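Local coordinates for Non-structural protein 2 (Infectious bronchitis virus, PDB 7F52) that is of uncertain function but, as a non-structural protein of a coronavirus, is probably cut from the replicase polyprotein and acts inside the infected cell, at residues L314-Q319 against H363-V368; F407-H412 against R437-A442; T540-K545 against L554-I559. All coordinates share one frame; numbering follows the deposited sequence.

Following the chain from the N terminus, interaction 1 joins strand 315-320 to strand 357-371 and closes a loop that contains strands 328-334, 337-344 and 347-354. Interaction 2 follows, setting the turn after strand 407-409 against the end of helix 432-439 and closing a shorter loop that includes strands 412-415 and 424-426. Interaction 3 comes last, packing strand 542-545 on helix 553-561 across eight intervening residues. The three loops lie in series, with no nesting or crossing. Interactions 1 and 2 reach the same mixed sheet and meet through a salt bridge between Glu366 and Lys408; interaction 3 stands apart, its centre about 43 Å from that of interaction 2.

Interaction 1 (L314-Q319 against H363-V368); sequences LTLLDQ and HCCERV
The imidazole of His363 lies where segment 314-319 turns its corner: Leu317 O approaches the ring edge near its plane, 3.9 Å from CD2, while Leu316 CD1 and the carbonyl oxygens of Asp318 and Gln319 come in obliquely. The methyl also touches the stem of the histidine, Leu316 CD1 lying 3.6 Å from His363 CB. The other flat group, the carboxylate of Glu366, has Leu317 CD2 over one face, 3.6 Å from OE2; the two side chains cross at about a right angle. Glu366 CG sits between the backbone N and the carbonyl carbon (chi1 84°), and the chain then extends to bring the carboxylate to the leucine. Leu317 CD1 reaches instead to Cys364 CB, at 3.9 Å.

The backbones pair in an antiparallel ladder. Thr315 and Glu366 form a hydrogen-bonded pair, Thr315 N to Glu366 O at 2.7 Å and Glu366 N to Thr315 O at 2.8 Å. Leu316 and Cys365 are the adjoining non-hydrogen-bonded pair, and their face of the sheet also touches Phe348 and Ala350 of strand 347-354. Beyond, Leu317 N bonds to Cys364 O and Cys364 N to Gln319 O, carrying the pairing past the corner at Asp318.

The hydrogen bonds between the segments are thus backbone ones, while two charged side chains find partners outside the segments: buried Glu366 through OE1 with Lys408, and Arg367 with Asp313. The lysine would be expected to favour the ionised form of the glutamate, and the ion pair would offset part of the cost of burying the carboxylate beside Leu317.

Interaction 2 (F407-H412 against R437-A442); sequences FKFLGH and RLFQSA
Phe409 and His412, which both meet Phe439 across the contact, bond to each other through their backbones: Phe409 N reaches His412 O and His412 N reaches Phe409 O, each at 2.9 Å. These bonds close a type I' turn with Leu410 and Gly411 at its corners; the backbone angles at Gly411 by themselves call for glycine. His412 ND1 adds a bond to Leu410 O at 3.2 Å, bent to 141° and coming from above the carbonyl plane, which ties the imidazole to the turn.

The Phe439 ring receives the edge of Phe409 in an offset edge-to-face pair, centroids 5.4 Å apart and planes at 79°. Leu410 CG lies over one face of the Phe409 ring. Phe409 CG lies anti to the backbone N (chi1 178°), which carries the ring across to Phe439. The imidazole meets Phe439 obliquely, with His412 ND1 3.4 Å from Phe439 CE1, and Leu410 CB packs 3.7 Å from Phe439 CD1.

Phe409, His412 and Phe439 form an aromatic cluster that joins the hairpin of strands 407-409 and 412-415 to the end of helix 432-439. Helix 377-390 covers Phe409 and Phe439 with Leu383, while Leu438 packs on strand 424-426.

Interaction 3 (T540-K545 against L554-I559); sequences TLCVLK and LLLDAI
Cys542 and Leu556 make the tight part of this contact, the one place where strand 542-545 and helix 553-561 bring their backbones close, with CA atoms 6.0 Å apart. Each points its CB toward the other segment. Cys542 SG stands anti to the backbone N (chi1 -162°), which swings the sulfur toward the helix, 3.6 Å from Leu556 CB and 3.0 Å from Leu556 O. The leucine reaches back alongside the strand: Leu556 CD1 lies 3.3 Å from Cys542 O and 3.7 Å from Leu544 N, while its other methyl, CD2, is 3.8 Å from Cys542 SG.

Around this pair the packing thins. Leu544 CB is 4.2 Å from Leu556 CD1, and Ile559 adds only CG2, at 4.3 Å from Cys542 SG. Val543 turns its side chain away from the helix and touches Ile536 of the neighbouring strand in the two-stranded sheet. On the helix, exposed Asp557 sets its CB away from the strand and marks the solvent side.

Strand 534-537 extends the apolar patch, with Val537 on Cys542 and Leu535 on Leu556, and Val501 of helix 497-505 packs on Ile559. The side-chain contacts between strand and helix are apolar, made by carbon and sulfur surfaces of Cys542, Leu544, Leu556 and Ile559, whereas backbone hydrogen bonds tie the strand to strand 534-537, pairing Val543 with Ile536 and Lys545 with Lys534.

Interaction 1 (L314-Q319 against H363-V368)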
ATOM      1  N   LEU A 314       0.455  30.262   3.780  1.00 55.71           N
ATOM      2  CA  LEU A 314       0.412  29.863   2.379  1.00 54.07           C
ATOM      3  C   LEU A 314      -0.878  30.286   1.689  1.00 53.15           C
ATOM      4  O   LEU A 314      -1.944  30.283   2.300  1.00 57.33           O
ATOM      5  CB  LEU A 314       0.581  28.348   2.277  1.00 60.41           C
ATOM      6  CG  LEU A 314       1.993  27.828   2.036  1.00 62.85           C
ATOM      7  CD1 LEU A 314       3.020  28.698   2.740  1.00 57.57           C
ATOM      8  CD2 LEU A 314       2.094  26.388   2.512  1.00 53.72           C
ATOM      9  N   THR A 315      -0.776  30.669   0.419  1.00 52.15           N
ATOM     10  CA  THR A 315      -1.959  30.941  -0.400  1.00 56.07           C
ATOM     11  C   THR A 315      -2.034  29.904  -1.535  1.00 54.39           C
ATOM     12  O   THR A 315      -1.027  29.607  -2.209  1.00 51.67           O
ATOM     13  CB  THR A 315      -1.961  32.392  -0.993  1.00 58.00           C
ATOM     14  OG1 THR A 315      -2.095  33.356   0.061  1.00 56.75           O
ATOM     15  CG2 THR A 315      -3.139  32.576  -1.939  1.00 54.44           C
ATOM     16  N   LEU A 316      -3.227  29.346  -1.716  1.00 51.26           N
ATOM     17  CA  LEU A 316      -3.464  28.287  -2.692  1.00 53.70           C
ATOM     18  C   LEU A 316      -3.771  28.874  -4.069  1.00 51.43           C
ATOM     19  O   LEU A 316      -4.674  29.696  -4.216  1.00 54.02           O
ATOM     20  CB  LEU A 316      -4.616  27.390  -2.219  1.00 53.63           C
ATOM     21  CG  LEU A 316      -5.270  26.362  -3.159  1.00 46.86           C
ATOM     22  CD1 LEU A 316      -4.333  25.211  -3.506  1.00 40.77           C
ATOM     23  CD2 LEU A 316      -6.542  25.848  -2.534  1.00 47.28           C
ATOM     24  N   LEU A 317      -3.012  28.447  -5.071  1.00 53.20           N
ATOM     25  CA  LEU A 317      -3.237  28.865  -6.456  1.00 56.46           C
ATOM     26  C   LEU A 317      -4.112  27.867  -7.227  1.00 60.94           C
ATOM     27  O   LEU A 317      -4.312  26.731  -6.786  1.00 58.07           O
ATOM     28  CB  LEU A 317      -1.899  29.029  -7.169  1.00 58.13           C
ATOM     29  CG  LEU A 317      -0.887  29.985  -6.531  1.00 53.40           C
ATOM     30  CD1 LEU A 317       0.465  29.906  -7.243  1.00 51.32           C
ATOM     31  CD2 LEU A 317      -1.408  31.420  -6.507  1.00 51.00           C
ATOM     32  N   ASP A 318      -4.627  28.285  -8.382  1.00 67.18           N
ATOM     33  CA  ASP A 318      -5.409  27.390  -9.247  1.00 61.60           C
ATOM     34  C   ASP A 318      -4.702  26.380 -10.097  1.00 64.10           C
ATOM     35  O   ASP A 318      -5.353  25.560 -10.738  1.00 71.84           O
ATOM     36  CB  ASP A 318      -6.585  28.109  -9.888  1.00 56.00           C
ATOM     37  CG  ASP A 318      -7.703  28.346  -8.924  1.00 77.94           C
ATOM     38  OD1 ASP A 318      -7.427  28.336  -7.704  1.00 81.87           O
ATOM     39  OD2 ASP A 318      -8.860  28.515  -9.382  1.00 91.97           O
ATOM     40  N   GLN A 319      -3.381  26.439 -10.124  1.00 57.82           N
ATOM     41  CA  GLN A 319      -2.635  25.567 -10.920  1.00 61.00           C
ATOM     42  C   GLN A 319      -2.421  24.192 -10.369  1.00 60.28           C
ATOM     43  O   GLN A 319      -2.251  24.059  -9.162  1.00 62.23           O
ATOM     44  CB  GLN A 319      -1.439  26.487 -11.211  1.00 62.06           C
ATOM     45  CG  GLN A 319      -1.803  27.766 -11.937  1.00 69.76           C
ATOM     46  CD  GLN A 319      -1.023  28.954 -11.398  1.00 68.07           C
ATOM     47  OE1 GLN A 319      -1.598  29.859 -10.783  1.00 66.68           O
ATOM     48  NE2 GLN A 319       0.292  28.948 -11.608  1.00 66.34           N
ATOM     49  N   HIS A 363      -1.826  20.939  -6.033  1.00 55.24           N
ATOM     50  CA  HIS A 363      -1.905  22.300  -6.561  1.00 50.45           C
ATOM     51  C   HIS A 363      -0.732  23.155  -6.128  1.00 55.78           C
ATOM     52  O   HIS A 363      -0.044  22.853  -5.144  1.00 64.72           O
ATOM     53  CB  HIS A 363      -3.198  22.981  -6.131  1.00 49.65           C
ATOM     54  CG  HIS A 363      -4.412  22.482  -6.857  1.00 57.60           C
ATOM     55  ND1 HIS A 363      -4.855  21.181  -6.758  1.00 55.70           N
ATOM     56  CD2 HIS A 363      -5.271  23.114  -7.693  1.00 56.21           C
ATOM     57  CE1 HIS A 363      -5.945  21.034  -7.491  1.00 54.35           C
ATOM     58  NE2 HIS A 363      -6.211  22.187  -8.075  1.00 59.69           N
ATOM     59  N   CYS A 364      -0.502  24.242  -6.853  1.00 60.23           N
ATOM     60  CA  CYS A 364       0.569  25.171  -6.506  1.00 54.97           C
ATOM     61  C   CYS A 364       0.169  26.070  -5.353  1.00 53.02           C
ATOM     62  O   CYS A 364      -1.024  26.377  -5.169  1.00 51.14           O
ATOM     63  CB  CYS A 364       0.953  26.027  -7.714  1.00 55.88           C
ATOM     64  SG  CYS A 364       1.844  25.097  -8.968  1.00 70.80           S
ATOM     65  N   CYS A 365       1.178  26.493  -4.589  1.00 55.01           N
ATOM     66  CA  CYS A 365       0.977  27.470  -3.527  1.00 53.84           C
ATOM     67  C   CYS A 365       1.973  28.605  -3.646  1.00 56.83           C
ATOM     68  O   CYS A 365       3.077  28.446  -4.176  1.00 58.95           O
ATOM     69  CB  CYS A 365       1.102  26.815  -2.147  1.00 57.43           C
ATOM     70  SG  CYS A 365      -0.337  25.837  -1.664  1.00 55.35           S
ATOM     71  N   GLU A 366       1.592  29.769  -3.156  1.00 60.00           N
ATOM     72  CA  GLU A 366       2.581  30.824  -3.041  1.00 59.18           C
ATOM     73  C   GLU A 366       2.444  31.492  -1.674  1.00 55.98           C
ATOM     74  O   GLU A 366       1.424  31.363  -0.984  1.00 56.55           O
ATOM     75  CB  GLU A 366       2.437  31.842  -4.180  1.00 55.05           C
ATOM     76  CG  GLU A 366       1.405  32.891  -3.897  1.00 55.40           C
ATOM     77  CD  GLU A 366       1.084  33.753  -5.100  1.00 56.83           C
ATOM     78  OE1 GLU A 366       1.872  33.734  -6.084  1.00 54.61           O
ATOM     79  OE2 GLU A 366       0.028  34.437  -5.047  1.00 53.72           O
ATOM     80  N   ARG A 367       3.483  32.219  -1.305  1.00 54.96           N
ATOM     81  CA  ARG A 367       3.584  32.834   0.003  1.00 53.27           C
ATOM     82  C   ARG A 367       3.618  34.366  -0.180  1.00 54.71           C
ATOM     83  O   ARG A 367       4.542  34.912  -0.796  1.00 51.61           O
ATOM     84  CB  ARG A 367       4.844  32.318   0.679  1.00 52.74           C
ATOM     85  CG  ARG A 367       4.843  32.223   2.158  1.00 56.11           C
ATOM     86  CD  ARG A 367       6.289  32.026   2.535  1.00 67.40           C
ATOM     87  NE  ARG A 367       6.498  31.458   3.856  1.00 71.10           N
ATOM     88  CZ  ARG A 367       7.685  31.063   4.301  1.00 66.42           C
ATOM     89  NH1 ARG A 367       8.761  31.173   3.526  1.00 54.09           N
ATOM     90  NH2 ARG A 367       7.785  30.531   5.512  1.00 74.71           N
ATOM     91  N   VAL A 368       2.605  35.054   0.328  1.00 52.07           N
ATOM     92  CA  VAL A 368       2.486  36.464   0.048  1.00 58.28           C
ATOM     93  C   VAL A 368       3.084  37.322   1.157  1.00 60.46           C
ATOM     94  O   VAL A 368       2.663  37.264   2.316  1.00 63.73           O
ATOM     95  CB  VAL A 368       1.028  36.884  -0.175  1.00 62.42           C
ATOM     96  CG1 VAL A 368       0.971  38.369  -0.528  1.00 60.22           C
ATOM     97  CG2 VAL A 368       0.369  36.042  -1.263  1.00 50.79           C
TER

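Interaction 2 (F407-H412 against R437-A442)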
ATOM      1  N   PHE A 407       4.923  41.476  -7.623  1.00 45.33           N
ATOM      2  CA  PHE A 407       5.752  40.632  -8.483  1.00 45.52           C
ATOM      3  C   PHE A 407       5.906  39.252  -7.837  1.00 49.61           C
ATOM      4  O   PHE A 407       5.650  39.079  -6.646  1.00 51.45           O
ATOM      5  CB  PHE A 407       7.085  41.342  -8.854  1.00 41.70           C
ATOM      6  CG  PHE A 407       8.017  41.596  -7.678  1.00 48.64           C
ATOM      7  CD1 PHE A 407       7.885  42.744  -6.891  1.00 39.64           C
ATOM      8  CD2 PHE A 407       9.052  40.709  -7.381  1.00 50.85           C
ATOM      9  CE1 PHE A 407       8.744  42.989  -5.817  1.00 41.76           C
ATOM     10  CE2 PHE A 407       9.926  40.960  -6.294  1.00 50.89           C
ATOM     11  CZ  PHE A 407       9.762  42.102  -5.516  1.00 42.71           C
ATOM     12  N   LYS A 408       6.307  38.271  -8.645  1.00 50.03           N
ATOM     13  CA  LYS A 408       6.499  36.907  -8.177  1.00 46.46           C
ATOM     14  C   LYS A 408       7.995  36.668  -8.250  1.00 49.63           C
ATOM     15  O   LYS A 408       8.662  37.063  -9.213  1.00 49.64           O
ATOM     16  CB  LYS A 408       5.713  35.851  -8.996  1.00 46.84           C
ATOM     17  CG  LYS A 408       4.261  35.652  -8.513  1.00 47.80           C
ATOM     18  CD  LYS A 408       3.254  35.181  -9.599  1.00 56.37           C
ATOM     19  CE  LYS A 408       3.345  33.684  -9.943  1.00 64.08           C
ATOM     20  NZ  LYS A 408       2.907  32.746  -8.818  1.00 67.46           N
ATOM     21  N   PHE A 409       8.518  36.024  -7.214  1.00 51.21           N
ATOM     22  CA  PHE A 409       9.945  35.756  -7.113  1.00 50.89           C
ATOM     23  C   PHE A 409      10.183  34.553  -6.203  1.00 50.64           C
ATOM     24  O   PHE A 409       9.818  34.590  -5.029  1.00 51.03           O
ATOM     25  CB  PHE A 409      10.662  37.002  -6.580  1.00 53.46           C
ATOM     26  CG  PHE A 409      12.135  36.827  -6.393  1.00 54.17           C
ATOM     27  CD1 PHE A 409      12.976  36.725  -7.492  1.00 55.48           C
ATOM     28  CD2 PHE A 409      12.686  36.784  -5.114  1.00 54.71           C
ATOM     29  CE1 PHE A 409      14.344  36.568  -7.320  1.00 60.07           C
ATOM     30  CE2 PHE A 409      14.048  36.628  -4.933  1.00 54.30           C
ATOM     31  CZ  PHE A 409      14.883  36.526  -6.039  1.00 55.72           C
ATOM     32  N   LEU A 410      10.749  33.480  -6.760  1.00 53.71           N
ATOM     33  CA  LEU A 410      11.157  32.293  -6.001  1.00 53.86           C
ATOM     34  C   LEU A 410      10.108  31.794  -5.018  1.00 53.89           C
ATOM     35  O   LEU A 410      10.434  31.404  -3.891  1.00 56.22           O
ATOM     36  CB  LEU A 410      12.458  32.575  -5.230  1.00 57.29           C
ATOM     37  CG  LEU A 410      13.673  32.942  -6.086  1.00 60.64           C
ATOM     38  CD1 LEU A 410      14.953  33.195  -5.235  1.00 59.61           C
ATOM     39  CD2 LEU A 410      13.885  31.851  -7.135  1.00 57.57           C
ATOM     40  N   GLY A 411       8.850  31.836  -5.420  1.00 53.23           N
ATOM     41  CA  GLY A 411       7.803  31.179  -4.655  1.00 51.37           C
ATOM     42  C   GLY A 411       7.041  32.141  -3.781  1.00 49.92           C
ATOM     43  O   GLY A 411       6.179  31.765  -2.979  1.00 46.58           O
ATOM     44  N   HIS A 412       7.337  33.416  -3.950  1.00 48.80           N
ATOM     45  CA  HIS A 412       6.673  34.395  -3.129  1.00 50.10           C
ATOM     46  C   HIS A 412       6.041  35.432  -4.007  1.00 51.55           C
ATOM     47  O   HIS A 412       6.524  35.709  -5.114  1.00 55.47           O
ATOM     48  CB  HIS A 412       7.663  35.016  -2.139  1.00 53.21           C
ATOM     49  CG  HIS A 412       8.210  34.033  -1.142  1.00 54.48           C
ATOM     50  ND1 HIS A 412       9.210  33.135  -1.451  1.00 52.36           N
ATOM     51  CD2 HIS A 412       7.881  33.798   0.152  1.00 53.99           C
ATOM     52  CE1 HIS A 412       9.477  32.397  -0.390  1.00 55.17           C
ATOM     53  NE2 HIS A 412       8.684  32.777   0.595  1.00 55.15           N
ATOM     54  N   ARG A 437      16.036  34.409   4.821  1.00 68.25           N
ATOM     55  CA  ARG A 437      15.314  33.369   5.540  1.00 67.41           C
ATOM     56  C   ARG A 437      14.082  32.905   4.764  1.00 66.74           C
ATOM     57  O   ARG A 437      13.713  31.724   4.810  1.00 67.05           O
ATOM     58  CB  ARG A 437      14.915  33.871   6.932  1.00 72.86           C
ATOM     59  CG  ARG A 437      15.842  33.399   8.039  1.00 83.99           C
ATOM     60  CD  ARG A 437      15.828  34.320   9.259  1.00 88.25           C
ATOM     61  NE  ARG A 437      17.177  34.499   9.803  1.00 93.82           N
ATOM     62  CZ  ARG A 437      17.466  35.196  10.902  1.00103.09           C
ATOM     63  NH1 ARG A 437      16.496  35.785  11.592  1.00108.22           N
ATOM     64  NH2 ARG A 437      18.727  35.303  11.315  1.00104.46           N
ATOM     65  N   LEU A 438      13.463  33.840   4.045  1.00 66.47           N
ATOM     66  CA  LEU A 438      12.297  33.542   3.201  1.00 63.27           C
ATOM     67  C   LEU A 438      12.570  32.433   2.217  1.00 58.51           C
ATOM     68  O   LEU A 438      11.718  31.602   1.976  1.00 61.42           O
ATOM     69  CB  LEU A 438      11.847  34.794   2.438  1.00 61.35           C
ATOM     70  CG  LEU A 438      11.168  35.748   3.412  1.00 58.06           C
ATOM     71  CD1 LEU A 438      10.577  36.938   2.729  1.00 57.08           C
ATOM     72  CD2 LEU A 438      10.108  34.958   4.114  1.00 57.63           C
ATOM     73  N   PHE A 439      13.776  32.425   1.670  1.00 60.61           N
ATOM     74  CA  PHE A 439      14.135  31.526   0.595  1.00 61.44           C
ATOM     75  C   PHE A 439      15.156  30.475   0.990  1.00 66.97           C
ATOM     76  O   PHE A 439      15.587  29.706   0.133  1.00 70.61           O
ATOM     77  CB  PHE A 439      14.705  32.326  -0.568  1.00 64.29           C
ATOM     78  CG  PHE A 439      13.965  33.586  -0.854  1.00 61.94           C
ATOM     79  CD1 PHE A 439      12.810  33.566  -1.632  1.00 60.51           C
ATOM     80  CD2 PHE A 439      14.433  34.799  -0.367  1.00 59.70           C
ATOM     81  CE1 PHE A 439      12.121  34.749  -1.911  1.00 59.64           C
ATOM     82  CE2 PHE A 439      13.763  35.983  -0.642  1.00 60.27           C
ATOM     83  CZ  PHE A 439      12.598  35.964  -1.411  1.00 60.30           C
ATOM     84  N   GLN A 440      15.574  30.477   2.258  1.00 70.99           N
ATOM     85  CA  GLN A 440      16.601  29.550   2.753  1.00 73.79           C
ATOM     86  C   GLN A 440      16.377  28.139   2.210  1.00 76.01           C
ATOM     87  O   GLN A 440      15.300  27.569   2.374  1.00 66.32           O
ATOM     88  CB  GLN A 440      16.614  29.528   4.288  1.00 71.19           C
ATOM     89  CG  GLN A 440      17.477  28.416   4.899  1.00 74.52           C
ATOM     90  CD  GLN A 440      17.371  28.350   6.420  1.00 77.66           C
ATOM     91  OE1 GLN A 440      16.353  28.735   7.001  1.00 80.34           O
ATOM     92  NE2 GLN A 440      18.425  27.862   7.068  1.00 76.14           N
ATOM     93  N   SER A 441      17.388  27.607   1.529  1.00 74.87           N
ATOM     94  CA  SER A 441      17.279  26.302   0.886  1.00 75.03           C
ATOM     95  C   SER A 441      18.660  25.683   0.758  1.00 78.22           C
ATOM     96  O   SER A 441      19.617  26.194   1.335  1.00 79.66           O
ATOM     97  CB  SER A 441      16.624  26.427  -0.490  1.00 78.58           C
ATOM     98  OG  SER A 441      17.498  27.009  -1.440  1.00 77.19           O
ATOM     99  N   ALA A 442      18.775  24.592   0.006  1.00 76.11           N
ATOM    100  CA  ALA A 442      20.081  23.982  -0.228  1.00 76.19           C
ATOM    101  C   ALA A 442      21.034  24.973  -0.885  1.00 81.12           C
ATOM    102  O   ALA A 442      22.221  25.021  -0.553  1.00 79.28           O
ATOM    103  CB  ALA A 442      19.946  22.754  -1.080  1.00 83.30           C
TER

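Interaction 3 (T540-K545 against L554-I559)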
ATOM      1  N   THR A 540      58.903  56.176   0.014  1.00108.47           N
ATOM      2  CA  THR A 540      58.047  57.181   0.638  1.00112.11           C
ATOM      3  C   THR A 540      56.579  57.157   0.202  1.00110.83           C
ATOM      4  O   THR A 540      55.672  57.114   1.041  1.00109.88           O
ATOM      5  CB  THR A 540      58.636  58.574   0.356  1.00121.69           C
ATOM      6  OG1 THR A 540      59.096  58.628  -1.001  1.00122.24           O
ATOM      7  CG2 THR A 540      59.801  58.871   1.291  1.00118.08           C
ATOM      8  N   LEU A 541      56.371  57.195  -1.115  1.00111.22           N
ATOM      9  CA  LEU A 541      55.052  57.258  -1.755  1.00109.75           C
ATOM     10  C   LEU A 541      54.279  55.969  -2.084  1.00102.41           C
ATOM     11  O   LEU A 541      54.692  55.191  -2.941  1.00102.06           O
ATOM     12  CB  LEU A 541      55.224  57.858  -3.166  1.00107.21           C
ATOM     13  CG  LEU A 541      54.223  57.756  -4.335  1.00105.11           C
ATOM     14  CD1 LEU A 541      54.550  58.814  -5.383  1.00101.35           C
ATOM     15  CD2 LEU A 541      54.231  56.379  -5.000  1.00102.50           C
ATOM     16  N   CYS A 542      53.152  55.748  -1.410  1.00101.64           N
ATOM     17  CA  CYS A 542      52.189  54.741  -1.871  1.00 96.19           C
ATOM     18  C   CYS A 542      50.860  55.217  -2.444  1.00 86.84           C
ATOM     19  O   CYS A 542      49.952  55.599  -1.703  1.00 81.47           O
ATOM     20  CB  CYS A 542      51.941  53.806  -0.685  1.00 89.88           C
ATOM     21  SG  CYS A 542      51.211  52.221  -1.199  1.00 95.72           S
ATOM     22  N   VAL A 543      50.756  55.168  -3.768  1.00 85.74           N
ATOM     23  CA  VAL A 543      49.661  55.821  -4.465  1.00 84.50           C
ATOM     24  C   VAL A 543      48.794  54.860  -5.311  1.00 87.66           C
ATOM     25  O   VAL A 543      49.275  53.857  -5.851  1.00 86.56           O
ATOM     26  CB  VAL A 543      50.224  56.976  -5.364  1.00 82.07           C
ATOM     27  CG1 VAL A 543      49.680  56.956  -6.780  1.00 81.40           C
ATOM     28  CG2 VAL A 543      49.995  58.325  -4.709  1.00 85.38           C
ATOM     29  N   LEU A 544      47.499  55.170  -5.374  1.00 83.41           N
ATOM     30  CA  LEU A 544      46.590  54.591  -6.348  1.00 81.14           C
ATOM     31  C   LEU A 544      46.398  55.601  -7.483  1.00 85.63           C
ATOM     32  O   LEU A 544      45.449  56.386  -7.477  1.00 83.54           O
ATOM     33  CB  LEU A 544      45.261  54.245  -5.693  1.00 79.67           C
ATOM     34  CG  LEU A 544      45.070  52.750  -5.463  1.00 83.09           C
ATOM     35  CD1 LEU A 544      43.787  52.472  -4.689  1.00 75.40           C
ATOM     36  CD2 LEU A 544      45.126  51.983  -6.786  1.00 80.76           C
ATOM     37  N   LYS A 545      47.300  55.579  -8.458  1.00 84.79           N
ATOM     38  CA  LYS A 545      47.377  56.658  -9.432  1.00 85.14           C
ATOM     39  C   LYS A 545      46.200  56.651 -10.379  1.00 84.39           C
ATOM     40  O   LYS A 545      46.022  55.716 -11.163  1.00 85.06           O
ATOM     41  CB  LYS A 545      48.694  56.575 -10.216  1.00 94.40           C
ATOM     42  CG  LYS A 545      48.957  57.735 -11.165  1.00 96.93           C
ATOM     43  CD  LYS A 545      50.377  57.662 -11.704  1.00104.74           C
ATOM     44  CE  LYS A 545      50.662  58.765 -12.712  1.00111.02           C
ATOM     45  NZ  LYS A 545      49.940  58.535 -13.994  1.00112.52           N
ATOM     46  N   LEU A 554      44.613  53.049   4.576  1.00 79.95           N
ATOM     47  CA  LEU A 554      44.987  51.979   5.503  1.00 80.87           C
ATOM     48  C   LEU A 554      45.594  50.793   4.762  1.00 82.52           C
ATOM     49  O   LEU A 554      46.589  50.214   5.202  1.00 85.83           O
ATOM     50  CB  LEU A 554      43.778  51.495   6.319  1.00 77.74           C
ATOM     51  CG  LEU A 554      43.016  52.468   7.227  1.00 79.20           C
ATOM     52  CD1 LEU A 554      42.533  51.764   8.497  1.00 73.98           C
ATOM     53  CD2 LEU A 554      43.851  53.694   7.563  1.00 75.39           C
ATOM     54  N   LEU A 555      45.002  50.442   3.625  1.00 83.19           N
ATOM     55  CA  LEU A 555      45.482  49.302   2.848  1.00 86.62           C
ATOM     56  C   LEU A 555      46.767  49.637   2.078  1.00 81.68           C
ATOM     57  O   LEU A 555      47.678  48.813   2.005  1.00 79.98           O
ATOM     58  CB  LEU A 555      44.398  48.802   1.878  1.00 78.75           C
ATOM     59  CG  LEU A 555      44.916  47.736   0.907  1.00 76.13           C
ATOM     60  CD1 LEU A 555      45.317  46.469   1.650  1.00 77.40           C
ATOM     61  CD2 LEU A 555      43.923  47.443  -0.190  1.00 82.15           C
ATOM     62  N   LEU A 556      46.837  50.831   1.499  1.00 77.49           N
ATOM     63  CA  LEU A 556      48.059  51.254   0.818  1.00 84.46           C
ATOM     64  C   LEU A 556      49.253  51.268   1.791  1.00 87.83           C
ATOM     65  O   LEU A 556      50.382  50.936   1.413  1.00 85.13           O
ATOM     66  CB  LEU A 556      47.868  52.626   0.161  1.00 82.76           C
ATOM     67  CG  LEU A 556      47.088  52.591  -1.167  1.00 84.43           C
ATOM     68  CD1 LEU A 556      47.102  53.924  -1.931  1.00 72.35           C
ATOM     69  CD2 LEU A 556      47.606  51.454  -2.052  1.00 84.41           C
ATOM     70  N   ASP A 557      48.985  51.617   3.049  1.00 86.47           N
ATOM     71  CA  ASP A 557      50.004  51.621   4.095  1.00 84.94           C
ATOM     72  C   ASP A 557      50.596  50.244   4.296  1.00 86.08           C
ATOM     73  O   ASP A 557      51.792  50.031   4.091  1.00 92.06           O
ATOM     74  CB  ASP A 557      49.429  52.112   5.427  1.00 82.78           C
ATOM     75  CG  ASP A 557      49.080  53.581   5.404  1.00 79.46           C
ATOM     76  OD1 ASP A 557      49.454  54.266   4.423  1.00 78.17           O
ATOM     77  OD2 ASP A 557      48.448  54.044   6.378  1.00 76.38           O
ATOM     78  N   ALA A 558      49.747  49.313   4.714  1.00 86.99           N
ATOM     79  CA  ALA A 558      50.166  47.946   4.974  1.00 84.76           C
ATOM     80  C   ALA A 558      50.820  47.313   3.744  1.00 85.83           C
ATOM     81  O   ALA A 558      51.601  46.371   3.863  1.00 86.79           O
ATOM     82  CB  ALA A 558      48.987  47.129   5.430  1.00 77.00           C
ATOM     83  N   ILE A 559      50.511  47.852   2.568  1.00 87.22           N
ATOM     84  CA  ILE A 559      51.036  47.325   1.311  1.00 93.02           C
ATOM     85  C   ILE A 559      52.511  47.630   1.179  1.00 93.75           C
ATOM     86  O   ILE A 559      53.295  46.775   0.759  1.00 97.41           O
ATOM     87  CB  ILE A 559      50.288  47.906   0.080  1.00 91.67           C
ATOM     88  CG1 ILE A 559      49.023  47.106  -0.199  1.00 85.94           C
ATOM     89  CG2 ILE A 559      51.171  47.895  -1.170  1.00 89.75           C
ATOM     90  CD1 ILE A 559      48.237  47.612  -1.388  1.00 88.26           C
TER